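PDB 4OPF: Nrps/pks from Streptomyces albus, which probably catalyses decarboxylative carbon-carbon bond formation during polyketide chain extension, as a ketosynthase domain of the oxazolomycin assembly line. Local coordinates for residues E86-L89 with F90-D94; A236-A240 with A241-V245. All coordinates share one frame; numbering follows the deposited sequence.

Interaction 1: E86-L89 with F90-D94; sequences EETL and FAFCD
T88 and F92, one turn apart on helix 79-95, meet through a methyl and an aromatic face: T88 CG2 stands 4.0 Å from the centroid of the F92 ring, a CH-pi contact. With OG1 beside the backbone N (chi1 -60°), CG2 lies anti to that N, turned toward the F92 ring, while OG1 bonds back to L84 O. Threonine thus offers carbon to the ring and settles its hydroxyl within the helix. F92 N bonds T88 O at 3.0 Å, and that same oxygen lies over a face of the F92 ring.

F90 packs differently. E86 O, which accepts a bond from F90 N at 2.9 Å, also sits over one face of the F90 ring, while E87 OE2 comes to the ring's edge, 3.7 Å from CD2, with carboxylate and ring planes 84° apart. The bend at chi2 of E87 (-63°) brings that carboxylate round to F90. Farther out, R17 forms salt bridges with both glutamates, S15 bonds E87 OE1, and R423 makes a cation-pi contact with F90. A carboxylate at the positively polarised rim of a phenyl ring, with arginines close by, suggests that electrostatics as well as apolar packing hold this buried turn.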
loop_
_atom_site.group_PDB
_atom_site.type_symbol
_atom_site.label_atom_id
_atom_site.label_comp_id
_atom_site.label_asym_id
_atom_site.label_seq_id
_atom_site.Cartn_x
_atom_site.Cartn_y
_atom_site.Cartn_z
ATOM N N GLU A 86 14.570 1.689 -16.795
ATOM C CA GLU A 86 14.514 2.304 -18.134
ATOM C C GLU A 86 13.229 3.051 -18.318
ATOM O O GLU A 86 13.235 4.194 -18.762
ATOM C CB GLU A 86 14.571 1.301 -19.296
ATOM C CG GLU A 86 15.878 0.694 -19.574
ATOM C CD GLU A 86 15.931 -0.110 -20.889
ATOM O OE1 GLU A 86 14.917 -0.231 -21.645
ATOM O OE2 GLU A 86 17.034 -0.650 -21.162
ATOM N N GLU A 87 12.129 2.383 -18.072
ATOM C CA GLU A 87 10.849 3.035 -18.354
ATOM C C GLU A 87 10.573 4.215 -17.446
ATOM O O GLU A 87 9.892 5.138 -17.851
ATOM C CB GLU A 87 9.706 2.071 -18.269
ATOM C CG GLU A 87 9.726 1.086 -19.402
ATOM C CD GLU A 87 9.558 1.762 -20.776
ATOM O OE1 GLU A 87 8.790 2.764 -20.957
ATOM O OE2 GLU A 87 10.226 1.269 -21.678
ATOM N N THR A 88 11.046 4.179 -16.200
ATOM C CA THR A 88 10.881 5.340 -15.319
ATOM C C THR A 88 11.716 6.488 -15.883
ATOM O O THR A 88 11.214 7.610 -15.951
ATOM C CB THR A 88 11.245 5.008 -13.879
ATOM O OG1 THR A 88 10.393 3.943 -13.421
ATOM C CG2 THR A 88 11.148 6.249 -12.990
ATOM N N LEU A 89 12.961 6.225 -16.284
ATOM C CA LEU A 89 13.745 7.238 -16.946
ATOM C C LEU A 89 12.990 7.821 -18.149
ATOM O O LEU A 89 12.962 9.041 -18.314
ATOM C CB LEU A 89 15.091 6.715 -17.381
ATOM C CG LEU A 89 15.947 7.690 -18.178
ATOM C CD1 LEU A 89 16.313 8.950 -17.381
ATOM C CD2 LEU A 89 17.167 6.960 -18.637
ATOM N N PHE A 90 12.380 6.968 -18.964
ATOM C CA PHE A 90 11.677 7.450 -20.122
ATOM C C PHE A 90 10.425 8.245 -19.762
ATOM O O PHE A 90 10.042 9.174 -20.485
ATOM C CB PHE A 90 11.321 6.309 -21.090
ATOM C CG PHE A 90 12.507 5.552 -21.661
ATOM C CD1 PHE A 90 13.772 6.081 -21.697
ATOM C CD2 PHE A 90 12.328 4.272 -22.135
ATOM C CE1 PHE A 90 14.849 5.352 -22.203
ATOM C CE2 PHE A 90 13.404 3.534 -22.655
ATOM C CZ PHE A 90 14.656 4.079 -22.689
ATOM N N ALA A 91 9.760 7.916 -18.669
ATOM C CA ALA A 91 8.618 8.723 -18.248
ATOM C C ALA A 91 9.051 10.101 -17.797
ATOM O O ALA A 91 8.377 11.086 -18.075
ATOM C CB ALA A 91 7.844 8.032 -17.153
ATOM N N PHE A 92 10.186 10.201 -17.128
ATOM C CA PHE A 92 10.715 11.513 -16.750
ATOM C C PHE A 92 11.060 12.349 -17.985
ATOM O O PHE A 92 10.776 13.547 -18.024
ATOM C CB PHE A 92 11.967 11.387 -15.887
ATOM C CG PHE A 92 11.735 10.781 -14.534
ATOM C CD1 PHE A 92 10.511 10.747 -13.946
ATOM C CD2 PHE A 92 12.772 10.234 -13.853
ATOM C CE1 PHE A 92 10.301 10.202 -12.672
ATOM C CE2 PHE A 92 12.596 9.721 -12.553
ATOM C CZ PHE A 92 11.353 9.708 -11.968
ATOM N N CYS A 93 11.717 11.723 -18.958
ATOM C CA CYS A 93 11.937 12.334 -20.285
ATOM C C CYS A 93 10.630 12.870 -20.884
ATOM O O CYS A 93 10.566 14.017 -21.330
ATOM C CB CYS A 93 12.522 11.317 -21.254
ATOM S SG CYS A 93 14.234 10.953 -20.732
ATOM N N ASP A 94 9.605 12.046 -20.887
ATOM C CA ASP A 94 8.324 12.460 -21.494
ATOM C C ASP A 94 7.737 13.686 -20.774
ATOM O O ASP A 94 7.146 14.547 -21.411
ATOM C CB ASP A 94 7.315 11.322 -21.422
ATOM C CG ASP A 94 5.930 11.718 -21.968
ATOM O OD1 ASP A 94 5.836 11.927 -23.188
ATOM O OD2 ASP A 94 4.962 11.813 -21.173
#

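Interaction 2: A236-A240 with A241-V245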
loop_
_atom_site.group_PDB
_atom_site.type_symbol
_atom_site.label_atom_id
_atom_site.label_comp_id
_atom_site.label_asym_id
_atom_site.label_seq_id
_atom_site.Cartn_x
_atom_site.Cartn_y
_atom_site.Cartn_z
ATOM N N ALA A 236 -3.268 21.542 -9.760
ATOM C CA ALA A 236 -2.929 22.974 -9.610
ATOM C C ALA A 236 -1.426 23.172 -9.620
ATOM O O ALA A 236 -0.933 24.150 -10.186
ATOM C CB ALA A 236 -3.541 23.548 -8.341
ATOM N N ALA A 237 -0.672 22.222 -9.055
ATOM C CA ALA A 237 0.789 22.335 -9.054
ATOM C C ALA A 237 1.346 22.170 -10.476
ATOM O O ALA A 237 2.258 22.902 -10.886
ATOM C CB ALA A 237 1.444 21.326 -8.091
ATOM N N ALA A 238 0.796 21.227 -11.225
ATOM C CA ALA A 238 1.232 21.020 -12.606
ATOM C C ALA A 238 0.972 22.279 -13.455
ATOM O O ALA A 238 1.799 22.664 -14.277
ATOM C CB ALA A 238 0.483 19.882 -13.210
ATOM N N GLU A 239 -0.192 22.888 -13.266
ATOM C CA GLU A 239 -0.575 24.069 -14.049
ATOM C C GLU A 239 0.323 25.235 -13.723
ATOM O O GLU A 239 0.875 25.831 -14.623
ATOM C CB GLU A 239 -2.071 24.400 -13.893
ATOM C CG GLU A 239 -2.877 23.491 -14.800
ATOM C CD GLU A 239 -4.377 23.571 -14.621
ATOM O OE1 GLU A 239 -4.837 24.145 -13.594
ATOM O OE2 GLU A 239 -5.090 23.033 -15.521
ATOM N N ALA A 240 0.551 25.488 -12.452
ATOM C CA ALA A 240 1.533 26.500 -12.054
ATOM C C ALA A 240 2.950 26.244 -12.566
ATOM O O ALA A 240 3.650 27.187 -12.879
ATOM C CB ALA A 240 1.576 26.672 -10.542
ATOM N N ALA A 241 3.402 24.999 -12.669
ATOM C CA ALA A 241 4.773 24.806 -13.122
ATOM C C ALA A 241 4.904 24.749 -14.623
ATOM O O ALA A 241 5.992 24.587 -15.128
ATOM C CB ALA A 241 5.379 23.554 -12.504
ATOM N N GLY A 242 3.806 24.847 -15.355
ATOM C CA GLY A 242 3.854 24.679 -16.784
ATOM C C GLY A 242 4.106 23.249 -17.246
ATOM O O GLY A 242 4.602 23.048 -18.362
ATOM N N ASP A 243 3.727 22.255 -16.437
ATOM C CA ASP A 243 3.917 20.870 -16.853
ATOM C C ASP A 243 3.005 20.496 -17.994
ATOM O O ASP A 243 1.919 21.033 -18.139
ATOM C CB ASP A 243 3.700 19.895 -15.688
ATOM C CG ASP A 243 4.758 20.038 -14.596
ATOM O OD1 ASP A 243 5.953 20.318 -14.903
ATOM O OD2 ASP A 243 4.394 19.894 -13.410
ATOM N N ARG A 244 3.408 19.494 -18.754
ATOM C CA ARG A 244 2.495 18.812 -19.665
ATOM C C ARG A 244 1.380 18.137 -18.832
ATOM O O ARG A 244 1.619 17.684 -17.688
ATOM C CB ARG A 244 3.276 17.749 -20.438
ATOM C CG ARG A 244 4.567 18.248 -21.111
ATOM C CD ARG A 244 5.231 17.157 -21.923
ATOM N NE ARG A 244 4.510 16.908 -23.157
ATOM C CZ ARG A 244 4.567 15.798 -23.868
ATOM N NH1 ARG A 244 5.287 14.773 -23.458
ATOM N NH2 ARG A 244 3.854 15.699 -24.989
ATOM N N VAL A 245 0.147 18.162 -19.309
ATOM C CA VAL A 245 -0.916 17.460 -18.657
ATOM C C VAL A 245 -1.567 16.625 -19.715
ATOM O O VAL A 245 -2.320 17.144 -20.517
ATOM C CB VAL A 245 -1.970 18.412 -18.071
ATOM C CG1 VAL A 245 -3.102 17.594 -17.462
ATOM C CG2 VAL A 245 -1.367 19.339 -17.021
#
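A Schellman motif ends helix 235-241, and G242 is the residue that turns the chain out of it. Two backbone bonds reach back into the last turn: D243 N donates to A238 O at 2.9 Å with an N-H...O angle of 154°, and G242 N donates to E239 O at 3.2 Å. The second comes from above the carbonyl plane of E239 and does not use a lone pair. Before the exit, A241 N still makes the helical bond to A237 O, 3.0 Å. G242 suits the corner because its phi is positive (71°), a conformation that a side chain makes costly.

Past the glycine, D243 folds back against the helix. Its CG lies anti to its own carbonyl carbon (chi1 -66°), and this brings the carboxylate alongside A238, with D243 OD2 3.5 Å from A238 CA. The small side chain of A238 is consistent with so close an approach. Just past the motif, A238 CB also meets V245 CG2 at 4.3 Å, an added apolar contact. A10 and V12 of strand 9-17 pack on this group, so alanine and valine suit the inner side of the turn.

The buried carboxylate of D243 has its polar partners outside the turn: Y97 OH bonds OD1, and K233 NZ forms a salt bridge with OD2. An alanine in place of D243 would probably leave the K233 amine without this counter-charge and the Y97 hydroxyl without this acceptor. The 6→1 bond onto A238 O, the 5→2 bond onto E239 O and the glycine of positive phi are the hallmarks of Schellman C-capping, here leading from a short helix toward strand 247-256.

How the interactions relate
Interaction 1 comes first along the chain, in the middle and C-terminal part of helix 79-95; interaction 2 follows far later, where helix 235-241 gives way to the loop before strand 247-256. Their centres lie about 18 Å apart, yet they touch directly: D94 OD1 of interaction 1 forms a 2.9 Å salt bridge with R244 NH1 of interaction 2. Both also pack on strand 9-17 of the large mixed sheet, interaction 1 near S15 and R17, interaction 2 near A10 and V12. A helix flanking the sheet and a turn joining two of its strands are thereby tied together within one ketosynthase chain, interaction 1 being buried and interaction 2 partly exposed.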